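Local coordinates for maltose/maltodextrin-binding protein (Thermus thermophilus, PDB 2GH9), which binds maltotriose in its ligand pocket and, as a periplasmic maltodextrin-binding protein, probably delivers the sugar to a membrane transporter, at residues L14-L17 and K18-R22; P307-K310 and S311-K314; N362-K365 and I366-M370; V94-E97 and A98-G102. All coordinates share one frame; numbering follows the deposited sequence.

Interaction 1. Residues L14-L17 and K18-R22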
ATOM      1  N   LEU A  14      11.012  -8.911  -7.475  1.00 22.27           N
ATOM      2  CA  LEU A  14      10.780 -10.261  -7.961  1.00 22.55           C
ATOM      3  C   LEU A  14      12.094 -11.030  -8.086  1.00 23.24           C
ATOM      4  O   LEU A  14      12.152 -12.213  -7.754  1.00 22.36           O
ATOM      5  CB  LEU A  14      10.067 -10.245  -9.325  1.00 22.15           C
ATOM      6  CG  LEU A  14       9.745 -11.603  -9.957  1.00 22.12           C
ATOM      7  CD1 LEU A  14       8.816 -12.430  -9.050  1.00 21.32           C
ATOM      8  CD2 LEU A  14       9.156 -11.421 -11.373  1.00 21.06           C
ATOM      9  N   GLU A  15      13.133 -10.358  -8.581  1.00 24.00           N
ATOM     10  CA  GLU A  15      14.426 -11.012  -8.740  1.00 24.78           C
ATOM     11  C   GLU A  15      15.005 -11.454  -7.383  1.00 24.49           C
ATOM     12  O   GLU A  15      15.518 -12.562  -7.264  1.00 24.98           O
ATOM     13  CB  GLU A  15      15.407 -10.152  -9.547  1.00 24.91           C
ATOM     14  CG  GLU A  15      16.309 -10.992 -10.457  1.00 30.25           C
ATOM     15  CD  GLU A  15      15.557 -11.721 -11.592  1.00 35.17           C
ATOM     16  OE1 GLU A  15      14.944 -11.041 -12.444  1.00 39.78           O
ATOM     17  OE2 GLU A  15      15.576 -12.974 -11.650  1.00 39.53           O
ATOM     18  N   TRP A  16      14.879 -10.611  -6.364  1.00 24.25           N
ATOM     19  CA  TRP A  16      15.220 -11.005  -4.983  1.00 24.42           C
ATOM     20  C   TRP A  16      14.466 -12.269  -4.533  1.00 24.51           C
ATOM     21  O   TRP A  16      15.069 -13.212  -3.998  1.00 23.21           O
ATOM     22  CB  TRP A  16      14.930  -9.839  -4.020  1.00 24.77           C
ATOM     23  CG  TRP A  16      14.991 -10.142  -2.529  1.00 24.40           C
ATOM     24  CD1 TRP A  16      16.061  -9.987  -1.709  1.00 25.28           C
ATOM     25  CD2 TRP A  16      13.917 -10.591  -1.693  1.00 25.26           C
ATOM     26  NE1 TRP A  16      15.730 -10.296  -0.423  1.00 25.07           N
ATOM     27  CE2 TRP A  16      14.421 -10.682  -0.381  1.00 25.05           C
ATOM     28  CE3 TRP A  16      12.579 -10.916  -1.923  1.00 25.28           C
ATOM     29  CZ2 TRP A  16      13.643 -11.104   0.688  1.00 25.15           C
ATOM     30  CZ3 TRP A  16      11.804 -11.321  -0.853  1.00 24.82           C
ATOM     31  CH2 TRP A  16      12.342 -11.411   0.432  1.00 25.58           C
ATOM     32  N   LEU A  17      13.152 -12.284  -4.746  1.00 24.86           N
ATOM     33  CA  LEU A  17      12.335 -13.419  -4.340  1.00 25.44           C
ATOM     34  C   LEU A  17      12.748 -14.721  -5.062  1.00 26.57           C
ATOM     35  O   LEU A  17      12.787 -15.798  -4.439  1.00 26.00           O
ATOM     36  CB  LEU A  17      10.835 -13.130  -4.561  1.00 25.19           C
ATOM     37  CG  LEU A  17       9.886 -14.260  -4.139  1.00 25.37           C
ATOM     38  CD1 LEU A  17      10.261 -14.786  -2.763  1.00 22.03           C
ATOM     39  CD2 LEU A  17       8.408 -13.855  -4.197  1.00 24.72           C
ATOM     40  N   LYS A  18      13.052 -14.610  -6.357  1.00 26.88           N
ATOM     41  CA  LYS A  18      13.496 -15.761  -7.155  1.00 28.58           C
ATOM     42  C   LYS A  18      14.832 -16.303  -6.635  1.00 28.97           C
ATOM     43  O   LYS A  18      15.008 -17.523  -6.559  1.00 28.82           O
ATOM     44  CB  LYS A  18      13.602 -15.400  -8.653  1.00 28.70           C
ATOM     45  CG  LYS A  18      12.262 -15.225  -9.352  1.00 29.84           C
ATOM     46  CD  LYS A  18      12.412 -15.334 -10.883  1.00 30.39           C
ATOM     47  CE  LYS A  18      11.105 -15.220 -11.610  1.00 32.79           C
ATOM     48  NZ  LYS A  18      10.142 -16.303 -11.219  1.00 36.74           N
ATOM     49  N   GLU A  19      15.741 -15.392  -6.277  1.00 29.63           N
ATOM     50  CA  GLU A  19      17.039 -15.744  -5.702  1.00 30.41           C
ATOM     51  C   GLU A  19      16.884 -16.461  -4.371  1.00 30.62           C
ATOM     52  O   GLU A  19      17.543 -17.481  -4.139  1.00 29.86           O
ATOM     53  CB  GLU A  19      17.930 -14.511  -5.476  1.00 30.36           C
ATOM     54  CG  GLU A  19      19.299 -14.869  -4.841  1.00 31.45           C
ATOM     55  CD  GLU A  19      20.107 -13.688  -4.367  1.00 32.91           C
ATOM     56  OE1 GLU A  19      19.741 -12.524  -4.663  1.00 39.05           O
ATOM     57  OE2 GLU A  19      21.131 -13.936  -3.677  1.00 38.34           O
ATOM     58  N   GLN A  20      16.043 -15.914  -3.487  1.00 30.70           N
ATOM     59  CA  GLN A  20      15.802 -16.565  -2.198  1.00 31.04           C
ATOM     60  C   GLN A  20      15.200 -17.962  -2.382  1.00 31.00           C
ATOM     61  O   GLN A  20      15.467 -18.873  -1.585  1.00 30.60           O
ATOM     62  CB  GLN A  20      14.910 -15.704  -1.280  1.00 31.51           C
ATOM     63  CG  GLN A  20      15.365 -14.256  -1.056  1.00 32.10           C
ATOM     64  CD  GLN A  20      16.878 -14.038  -1.185  1.00 34.60           C
ATOM     65  OE1 GLN A  20      17.342 -13.220  -1.995  1.00 34.74           O
ATOM     66  NE2 GLN A  20      17.647 -14.768  -0.389  1.00 34.32           N
ATOM     67  N   ALA A  21      14.394 -18.130  -3.425  1.00 30.79           N
ATOM     68  CA  ALA A  21      13.771 -19.417  -3.722  1.00 31.64           C
ATOM     69  C   ALA A  21      14.828 -20.428  -4.183  1.00 32.17           C
ATOM     70  O   ALA A  21      14.783 -21.607  -3.799  1.00 30.32           O
ATOM     71  CB  ALA A  21      12.679 -19.267  -4.780  1.00 30.86           C
ATOM     72  N   ARG A  22      15.760 -19.953  -5.019  1.00 33.06           N
ATOM     73  CA  ARG A  22      16.879 -20.785  -5.477  1.00 34.12           C
ATOM     74  C   ARG A  22      17.747 -21.202  -4.279  1.00 34.47           C
ATOM     75  O   ARG A  22      17.993 -22.390  -4.064  1.00 34.97           O
ATOM     76  CB  ARG A  22      17.707 -20.044  -6.547  1.00 34.35           C
ATOM     77  CG  ARG A  22      17.043 -20.003  -7.926  1.00 34.25           C
ATOM     78  CD  ARG A  22      18.026 -19.625  -9.023  1.00 35.98           C
ATOM     79  NE  ARG A  22      18.631 -18.317  -8.765  1.00 37.55           N
ATOM     80  CZ  ARG A  22      18.139 -17.148  -9.182  1.00 38.99           C
ATOM     81  NH1 ARG A  22      17.024 -17.082  -9.908  1.00 40.00           N
ATOM     82  NH2 ARG A  22      18.779 -16.026  -8.873  1.00 39.00           N
TER
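Lys18 sits one helical turn past Leu14, and its backbone N donates to Leu14 O at 2.9 Å. Its CG is turned back beside its own backbone N (chi1 -72°), which lays CG 3.4 Å from the same Leu14 O. The chain then runs on over the first turn until CE comes within 4.2 Å of Leu14 CG, while CD passes 4.0 Å from Glu15 OE2. The ammonium bends off at its last torsion and makes no salt bridge with that carboxylate. Glu19 follows with a backbone bond to Glu15 O, and its CB lies 3.5 Å from Trp16 O. All of this lies on helix 11-26, the connecting helix of the beta-alpha-beta unit between strands 3-7 and 32-36. At Gln20 the backbone N bonds to Trp16 O, with an N-H...O angle of 166°. Its side chain crosses the indole at about a right angle. CG lies over one face of the indole as a CH-pi contact, 3.9 Å from the centroid of the five-membered ring of Trp16. The indole also meets Phe299, and its NE1 makes a weak hydrogen bond to Asn295. Ala21 N reaches Leu17 O at 3.0 Å, and the Ala21 methyl is turned to Val32 and Val34 of strand 32-36, whereas Leu17 packs on Val5 and Thr7 of strand 3-7.

Interaction 2. Residues P307-K310 and S311-K314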
ATOM      1  N   PRO A 307      11.892  -2.094   6.033  1.00 23.55           N
ATOM      2  CA  PRO A 307      11.799  -3.192   7.028  1.00 24.05           C
ATOM      3  C   PRO A 307      10.956  -2.863   8.260  1.00 24.33           C
ATOM      4  O   PRO A 307      10.981  -1.732   8.747  1.00 24.41           O
ATOM      5  CB  PRO A 307      13.261  -3.420   7.433  1.00 24.03           C
ATOM      6  CG  PRO A 307      14.025  -3.038   6.204  1.00 23.96           C
ATOM      7  CD  PRO A 307      13.287  -1.835   5.650  1.00 23.47           C
ATOM      8  N   VAL A 308      10.187  -3.836   8.743  1.00 25.50           N
ATOM      9  CA  VAL A 308       9.481  -3.675  10.011  1.00 26.59           C
ATOM     10  C   VAL A 308      10.332  -4.207  11.201  1.00 27.50           C
ATOM     11  O   VAL A 308       9.893  -4.169  12.354  1.00 27.05           O
ATOM     12  CB  VAL A 308       8.091  -4.332   9.992  1.00 26.84           C
ATOM     13  CG1 VAL A 308       7.201  -3.645   8.919  1.00 26.47           C
ATOM     14  CG2 VAL A 308       8.205  -5.806   9.745  1.00 26.89           C
ATOM     15  N   SER A 309      11.530  -4.703  10.898  1.00 28.34           N
ATOM     16  CA  SER A 309      12.509  -5.055  11.934  1.00 29.63           C
ATOM     17  C   SER A 309      13.136  -3.778  12.495  1.00 30.08           C
ATOM     18  O   SER A 309      13.808  -3.052  11.774  1.00 28.90           O
ATOM     19  CB  SER A 309      13.591  -5.971  11.351  1.00 29.47           C
ATOM     20  OG  SER A 309      14.721  -6.096  12.200  1.00 29.35           O
ATOM     21  N   LYS A 310      12.914  -3.510  13.783  1.00 31.63           N
ATOM     22  CA  LYS A 310      13.604  -2.397  14.461  1.00 32.86           C
ATOM     23  C   LYS A 310      15.098  -2.395  14.156  1.00 33.51           C
ATOM     24  O   LYS A 310      15.664  -1.388  13.729  1.00 33.30           O
ATOM     25  CB  LYS A 310      13.432  -2.482  15.972  1.00 33.28           C
ATOM     26  CG  LYS A 310      12.036  -2.213  16.494  1.00 33.85           C
ATOM     27  CD  LYS A 310      12.069  -2.243  18.015  1.00 34.11           C
ATOM     28  CE  LYS A 310      10.742  -2.650  18.637  1.00 35.91           C
ATOM     29  NZ  LYS A 310      10.866  -2.995  20.105  1.00 35.25           N
ATOM     30  N   SER A 311      15.720  -3.544  14.395  1.00 34.75           N
ATOM     31  CA  SER A 311      17.144  -3.788  14.119  1.00 35.28           C
ATOM     32  C   SER A 311      17.554  -3.389  12.687  1.00 35.85           C
ATOM     33  O   SER A 311      18.474  -2.576  12.489  1.00 35.42           O
ATOM     34  CB  SER A 311      17.428  -5.282  14.380  1.00 35.55           C
ATOM     35  OG  SER A 311      18.672  -5.716  13.873  1.00 38.05           O
ATOM     36  N   ALA A 312      16.874  -3.971  11.694  1.00 35.92           N
ATOM     37  CA  ALA A 312      17.163  -3.701  10.289  1.00 36.19           C
ATOM     38  C   ALA A 312      16.923  -2.230   9.907  1.00 36.59           C
ATOM     39  O   ALA A 312      17.683  -1.665   9.126  1.00 36.30           O
ATOM     40  CB  ALA A 312      16.343  -4.641   9.392  1.00 36.08           C
ATOM     41  N   VAL A 313      15.890  -1.607  10.474  1.00 37.01           N
ATOM     42  CA  VAL A 313      15.599  -0.188  10.206  1.00 37.92           C
ATOM     43  C   VAL A 313      16.721   0.763  10.676  1.00 38.34           C
ATOM     44  O   VAL A 313      17.130   1.666   9.930  1.00 37.94           O
ATOM     45  CB  VAL A 313      14.243   0.263  10.843  1.00 37.82           C
ATOM     46  CG1 VAL A 313      14.341   1.651  11.432  1.00 38.42           C
ATOM     47  CG2 VAL A 313      13.136   0.213   9.820  1.00 38.47           C
ATOM     48  N   LYS A 314      17.193   0.568  11.908  1.00 38.84           N
ATOM     49  CA  LYS A 314      18.291   1.371  12.456  1.00 38.98           C
ATOM     50  C   LYS A 314      19.532   1.217  11.587  1.00 38.68           C
ATOM     51  O   LYS A 314      20.267   2.173  11.368  1.00 38.37           O
ATOM     52  CB  LYS A 314      18.613   0.945  13.894  1.00 39.55           C
ATOM     53  CG  LYS A 314      19.594   1.859  14.611  1.00 39.69           C
ATOM     54  CD  LYS A 314      20.085   1.213  15.893  1.00 40.45           C
ATOM     55  CE  LYS A 314      20.715   2.223  16.854  1.00 42.67           C
ATOM     56  NZ  LYS A 314      20.886   1.666  18.245  1.00 42.27           N
TER
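Ser309 is the N-cap of helix 310-315, and its hydroxyl accepts from Ala312 N, with OG and N 3.1 Å apart and the N-H pointing almost straight at the oxygen (173°). The cap depends on the Ser309 rotamer: OG stands opposite the backbone N, beside the carbonyl carbon (chi1 166°), a setting that brings it to the N-H of Ala312. The same OG is also hydrogen-bonded to Asp90 OD2, and Asp90 OD1 takes Ser311 N, so one carboxylate, from the end of helix 85-90, bonds to both the cap hydroxyl and a backbone N of the first turn. Ala312 brings its methyl in beside the cap, with CB 3.6 Å from Ser309 CB, and Pro307 CB touches the same methyl, 3.9 Å from Ala312 CB. This apolar patch continues onto Leu296 and Val297 of helix 293-302. Lys310 sends its long chain out from the helix start, and its ammonium makes a weak hydrogen bond to Ala89 O. The backbone takes over with Val313 N to Ser309 O and Lys314 N to Lys310 O. Val313 has an unusual chi1 of 140°, a possibly doubtful rotamer that sets its CG2 3.1 Å from Pro307 O.

Interaction 3. Residues N362-K365 and I366-M370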
ATOM      1  N   ASN A 362     -22.566  15.423  -8.977  1.00 44.78           N
ATOM      2  CA  ASN A 362     -23.105  15.782  -7.668  1.00 44.68           C
ATOM      3  C   ASN A 362     -22.291  15.066  -6.592  1.00 44.38           C
ATOM      4  O   ASN A 362     -22.576  13.926  -6.232  1.00 43.88           O
ATOM      5  CB  ASN A 362     -24.594  15.416  -7.576  1.00 44.43           C
ATOM      6  CG  ASN A 362     -25.259  15.936  -6.320  1.00 44.84           C
ATOM      7  OD1 ASN A 362     -24.654  16.029  -5.259  1.00 44.37           O
ATOM      8  ND2 ASN A 362     -26.533  16.261  -6.435  1.00 46.03           N
ATOM      9  N   VAL A 363     -21.271  15.759  -6.092  1.00 44.44           N
ATOM     10  CA  VAL A 363     -20.400  15.237  -5.041  1.00 44.21           C
ATOM     11  C   VAL A 363     -21.186  14.866  -3.772  1.00 44.40           C
ATOM     12  O   VAL A 363     -20.923  13.842  -3.138  1.00 43.76           O
ATOM     13  CB  VAL A 363     -19.303  16.274  -4.706  1.00 43.99           C
ATOM     14  CG1 VAL A 363     -18.699  15.985  -3.395  1.00 43.74           C
ATOM     15  CG2 VAL A 363     -18.243  16.308  -5.810  1.00 43.05           C
ATOM     16  N   LYS A 364     -22.156  15.707  -3.415  1.00 44.84           N
ATOM     17  CA  LYS A 364     -23.045  15.465  -2.271  1.00 44.89           C
ATOM     18  C   LYS A 364     -23.784  14.118  -2.355  1.00 44.78           C
ATOM     19  O   LYS A 364     -23.827  13.365  -1.383  1.00 44.97           O
ATOM     20  CB  LYS A 364     -24.068  16.613  -2.172  1.00 45.45           C
ATOM     21  CG  LYS A 364     -24.934  16.633  -0.905  1.00 45.79           C
ATOM     22  CD  LYS A 364     -24.528  17.760   0.061  1.00 47.49           C
ATOM     23  CE  LYS A 364     -25.724  18.293   0.826  1.00 47.47           C
ATOM     24  NZ  LYS A 364     -26.504  17.218   1.503  1.00 48.70           N
ATOM     25  N   LYS A 365     -24.370  13.827  -3.508  1.00 44.90           N
ATOM     26  CA  LYS A 365     -25.153  12.588  -3.694  1.00 44.98           C
ATOM     27  C   LYS A 365     -24.259  11.363  -3.881  1.00 44.33           C
ATOM     28  O   LYS A 365     -24.569  10.280  -3.368  1.00 44.47           O
ATOM     29  CB  LYS A 365     -26.102  12.706  -4.889  1.00 45.46           C
ATOM     30  CG  LYS A 365     -27.307  13.614  -4.631  1.00 46.77           C
ATOM     31  CD  LYS A 365     -28.291  13.609  -5.817  1.00 46.84           C
ATOM     32  CE  LYS A 365     -29.472  14.564  -5.564  1.00 47.50           C
ATOM     33  NZ  LYS A 365     -30.281  14.831  -6.811  1.00 48.39           N
ATOM     34  N   ILE A 366     -23.170  11.541  -4.632  1.00 43.53           N
ATOM     35  CA  ILE A 366     -22.149  10.497  -4.817  1.00 42.99           C
ATOM     36  C   ILE A 366     -21.686   9.989  -3.452  1.00 42.75           C
ATOM     37  O   ILE A 366     -21.687   8.779  -3.207  1.00 42.89           O
ATOM     38  CB  ILE A 366     -20.945  11.001  -5.664  1.00 42.91           C
ATOM     39  CG1 ILE A 366     -21.369  11.163  -7.127  1.00 42.31           C
ATOM     40  CG2 ILE A 366     -19.753  10.019  -5.562  1.00 42.55           C
ATOM     41  CD1 ILE A 366     -20.338  11.763  -8.035  1.00 41.74           C
ATOM     42  N   VAL A 367     -21.334  10.911  -2.558  1.00 42.01           N
ATOM     43  CA  VAL A 367     -20.910  10.533  -1.206  1.00 41.96           C
ATOM     44  C   VAL A 367     -22.044   9.854  -0.423  1.00 41.93           C
ATOM     45  O   VAL A 367     -21.810   8.882   0.316  1.00 41.65           O
ATOM     46  CB  VAL A 367     -20.362  11.754  -0.417  1.00 41.60           C
ATOM     47  CG1 VAL A 367     -20.047  11.371   1.024  1.00 40.78           C
ATOM     48  CG2 VAL A 367     -19.125  12.329  -1.110  1.00 40.54           C
ATOM     49  N   GLU A 368     -23.269  10.363  -0.574  1.00 41.98           N
ATOM     50  CA  GLU A 368     -24.436   9.753   0.085  1.00 42.34           C
ATOM     51  C   GLU A 368     -24.632   8.297  -0.354  1.00 41.82           C
ATOM     52  O   GLU A 368     -24.793   7.406   0.483  1.00 41.89           O
ATOM     53  CB  GLU A 368     -25.720  10.572  -0.174  1.00 42.52           C
ATOM     54  CG  GLU A 368     -25.844  11.829   0.698  1.00 43.53           C
ATOM     55  CD  GLU A 368     -27.065  12.719   0.367  1.00 43.05           C
ATOM     56  OE1 GLU A 368     -27.741  12.517  -0.669  1.00 41.44           O
ATOM     57  OE2 GLU A 368     -27.324  13.641   1.170  1.00 44.15           O
ATOM     58  N   ASP A 369     -24.599   8.078  -1.662  1.00 41.83           N
ATOM     59  CA  ASP A 369     -24.746   6.757  -2.264  1.00 42.27           C
ATOM     60  C   ASP A 369     -23.595   5.816  -1.887  1.00 42.60           C
ATOM     61  O   ASP A 369     -23.822   4.635  -1.602  1.00 42.54           O
ATOM     62  CB  ASP A 369     -24.826   6.868  -3.795  1.00 42.60           C
ATOM     63  CG  ASP A 369     -26.082   7.634  -4.292  1.00 43.66           C
ATOM     64  OD1 ASP A 369     -27.030   7.887  -3.496  1.00 44.20           O
ATOM     65  OD2 ASP A 369     -26.100   7.993  -5.495  1.00 42.42           O
ATOM     66  N   MET A 370     -22.364   6.340  -1.890  1.00 42.35           N
ATOM     67  CA  MET A 370     -21.196   5.577  -1.439  1.00 42.11           C
ATOM     68  C   MET A 370     -21.430   5.038  -0.035  1.00 42.59           C
ATOM     69  O   MET A 370     -21.302   3.836   0.204  1.00 42.57           O
ATOM     70  CB  MET A 370     -19.945   6.464  -1.448  1.00 42.19           C
ATOM     71  CG  MET A 370     -18.654   5.790  -0.931  1.00 41.77           C
ATOM     72  SD  MET A 370     -17.348   7.003  -0.615  1.00 38.61           S
ATOM     73  CE  MET A 370     -17.635   7.429   1.097  1.00 33.77           C
TER
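The Asp369 carboxylate lies flat against Lys365 O, which stands over one of its faces at 3.2 Å from CG. Two acceptors meet there without a bond between them, and Lys365 O instead receives Asp369 N at 2.8 Å. The Glu368 carboxylate reaches back over the preceding turn. Its OE2 is 3.7 Å from Lys364 NZ, a long salt bridge, and OE1 passes 4.1 Å from Lys365 CG. Glu368 CG is set opposite its own carbonyl carbon (chi1 -79°), bringing the extended chain back along the helix, while Lys364 bends at three torsions, bringing its ammonium round toward it. The Asn362 amide is the third flat group. Lys365 N approaches OD1 of Asn362 at 2.8 Å from above the carbonyl plane, 58° out of it. The backbone bonds follow in order, from Ile366 N to Asn362 O onward. Ile366 folds its CG1 branch over Asn362 O and packs on Ala351 and Leu354 of helix 341-357. Val363 and Val367, CG1 to CG2 at 4.3 Å, face helix 189-204, meeting Gln197 and Leu196 respectively. Asn362 is thus a classic asparagine N-cap, its side chain and main-chain carbonyl both engaged by the first turn of the last helix of the chain, 363-378.

Interaction 4. Residues V94-E97 and A98-G102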
ATOM      1  N   VAL A  94       3.351  -1.677  15.457  1.00 29.18           N
ATOM      2  CA  VAL A  94       2.255  -1.512  14.489  1.00 28.93           C
ATOM      3  C   VAL A  94       2.223  -2.667  13.480  1.00 27.59           C
ATOM      4  O   VAL A  94       1.167  -3.040  12.997  1.00 27.21           O
ATOM      5  CB  VAL A  94       2.354  -0.174  13.707  1.00 29.14           C
ATOM      6  CG1 VAL A  94       2.200   1.033  14.651  1.00 31.26           C
ATOM      7  CG2 VAL A  94       3.657  -0.104  12.976  1.00 30.44           C
ATOM      8  N   ALA A  95       3.391  -3.206  13.147  1.00 27.24           N
ATOM      9  CA  ALA A  95       3.485  -4.324  12.198  1.00 27.01           C
ATOM     10  C   ALA A  95       2.949  -5.613  12.802  1.00 26.36           C
ATOM     11  O   ALA A  95       2.272  -6.393  12.118  1.00 24.95           O
ATOM     12  CB  ALA A  95       4.925  -4.508  11.742  1.00 27.14           C
ATOM     13  N   VAL A  96       3.272  -5.847  14.080  1.00 26.61           N
ATOM     14  CA  VAL A  96       2.682  -6.934  14.833  1.00 26.83           C
ATOM     15  C   VAL A  96       1.161  -6.787  14.862  1.00 26.23           C
ATOM     16  O   VAL A  96       0.464  -7.714  14.534  1.00 25.92           O
ATOM     17  CB  VAL A  96       3.248  -7.028  16.280  1.00 27.07           C
ATOM     18  CG1 VAL A  96       2.527  -8.099  17.069  1.00 27.60           C
ATOM     19  CG2 VAL A  96       4.745  -7.317  16.254  1.00 27.38           C
ATOM     20  N   GLU A  97       0.661  -5.606  15.212  1.00 26.64           N
ATOM     21  CA  GLU A  97      -0.777  -5.372  15.295  1.00 27.91           C
ATOM     22  C   GLU A  97      -1.456  -5.539  13.938  1.00 27.20           C
ATOM     23  O   GLU A  97      -2.564  -6.066  13.864  1.00 26.66           O
ATOM     24  CB  GLU A  97      -1.085  -3.973  15.854  1.00 28.10           C
ATOM     25  CG  GLU A  97      -0.737  -3.763  17.332  1.00 31.07           C
ATOM     26  CD  GLU A  97      -0.769  -2.283  17.746  1.00 32.13           C
ATOM     27  OE1 GLU A  97      -1.876  -1.745  18.018  1.00 39.18           O
ATOM     28  OE2 GLU A  97       0.314  -1.648  17.801  1.00 37.93           O
ATOM     29  N   ALA A  98      -0.801  -5.087  12.863  1.00 26.83           N
ATOM     30  CA  ALA A  98      -1.370  -5.212  11.509  1.00 26.58           C
ATOM     31  C   ALA A  98      -1.683  -6.679  11.148  1.00 26.77           C
ATOM     32  O   ALA A  98      -2.679  -6.961  10.493  1.00 26.31           O
ATOM     33  CB  ALA A  98      -0.421  -4.614  10.476  1.00 26.22           C
ATOM     34  N   PHE A  99      -0.824  -7.607  11.575  1.00 26.39           N
ATOM     35  CA  PHE A  99      -1.001  -9.015  11.228  1.00 26.98           C
ATOM     36  C   PHE A  99      -1.582  -9.872  12.339  1.00 28.05           C
ATOM     37  O   PHE A  99      -1.579 -11.104  12.235  1.00 27.99           O
ATOM     38  CB  PHE A  99       0.319  -9.595  10.696  1.00 25.84           C
ATOM     39  CG  PHE A  99       0.461  -9.411   9.230  1.00 24.62           C
ATOM     40  CD1 PHE A  99       0.025 -10.384   8.356  1.00 25.75           C
ATOM     41  CD2 PHE A  99       0.946  -8.208   8.711  1.00 24.90           C
ATOM     42  CE1 PHE A  99       0.106 -10.185   6.990  1.00 24.02           C
ATOM     43  CE2 PHE A  99       1.023  -8.002   7.344  1.00 22.10           C
ATOM     44  CZ  PHE A  99       0.610  -8.975   6.488  1.00 23.55           C
ATOM     45  N   THR A 100      -2.102  -9.211  13.378  1.00 29.76           N
ATOM     46  CA  THR A 100      -2.797  -9.878  14.486  1.00 30.42           C
ATOM     47  C   THR A 100      -4.316  -9.760  14.299  1.00 31.57           C
ATOM     48  O   THR A 100      -4.859  -8.669  14.063  1.00 32.19           O
ATOM     49  CB  THR A 100      -2.339  -9.322  15.838  1.00 30.16           C
ATOM     50  OG1 THR A 100      -0.940  -9.584  15.999  1.00 29.65           O
ATOM     51  CG2 THR A 100      -3.117  -9.951  17.017  1.00 30.50           C
ATOM     52  N   PHE A 101      -4.977 -10.911  14.342  1.00 32.63           N
ATOM     53  CA  PHE A 101      -6.426 -11.006  14.234  1.00 33.15           C
ATOM     54  C   PHE A 101      -6.960 -12.162  15.099  1.00 34.01           C
ATOM     55  O   PHE A 101      -6.421 -13.269  15.088  1.00 34.29           O
ATOM     56  CB  PHE A 101      -6.847 -11.198  12.785  1.00 33.05           C
ATOM     57  CG  PHE A 101      -8.311 -10.952  12.552  1.00 32.44           C
ATOM     58  CD1 PHE A 101      -8.817  -9.654  12.582  1.00 32.56           C
ATOM     59  CD2 PHE A 101      -9.188 -12.017  12.344  1.00 32.30           C
ATOM     60  CE1 PHE A 101     -10.162  -9.415  12.388  1.00 32.25           C
ATOM     61  CE2 PHE A 101     -10.536 -11.794  12.139  1.00 31.90           C
ATOM     62  CZ  PHE A 101     -11.028 -10.493  12.153  1.00 31.74           C
ATOM     63  N   GLY A 102      -8.024 -11.897  15.846  1.00 34.88           N
ATOM     64  CA  GLY A 102      -8.551 -12.880  16.795  1.00 35.09           C
ATOM     65  C   GLY A 102      -7.562 -13.172  17.914  1.00 35.54           C
ATOM     66  O   GLY A 102      -7.540 -14.282  18.461  1.00 36.15           O
TER
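Val94 O accepts Ala98 N at 2.8 Å, the last strong i to i+4 backbone bond before helix 93-98 gives out. Phe99 is the first residue to leave helical geometry, and its N makes two weak bonds, to Ala95 O at 3.4 Å and to Val96 O. Thr100 N then turns to Glu97 O at 3.2 Å, three residues back, coming from above the carbonyl plane. The turn tightens here before the chain enters strand 100-101. Thr100 adds a side-chain bond to the helix end: OG1 donates to Val96 O at 2.8 Å, 47° out of the carbonyl plane, so this one oxygen takes a strong bond as well as the weak one from Phe99 N. The hydroxyl reaches it because OG1 lies beside the threonine's own backbone N (chi1 -62°), on the helix side. Val96 runs alongside, pointing the same way, with CG1 3.9 Å from Thr100 OG1. The Ala98 methyl lies 3.4 Å from Val94 O. Asn337 ND2 bonds to both Ala98 O and Thr100 O. The buried Phe99 side chain packs on Val268 and Val272 of strand 265-273 and on Val67 of helix 67-72, while Thr100 meets Leu105 of strand 104-113.

Along the chain the order is interaction 1, interaction 4, interaction 2, then interaction 3. The first three gather round one mixed sheet: interaction 1 lies on the helix joining its strands 3-7 and 32-36, while interactions 4 and 2 adjoin strands 100-101 and 306-307, both paired with strand 104-113. Interactions 2 and 4, centres about 17 Å apart, touch directly, with Val308 CB 3.6 Å from Ala95 CB. Interaction 1 has its centre about 21 Å from that of interaction 2, without contact. Interaction 3 lies about 46 Å from interaction 1, centre to centre, across the middle of the chain, consistent with the two-lobed build of periplasmic binding proteins, which close on their sugar.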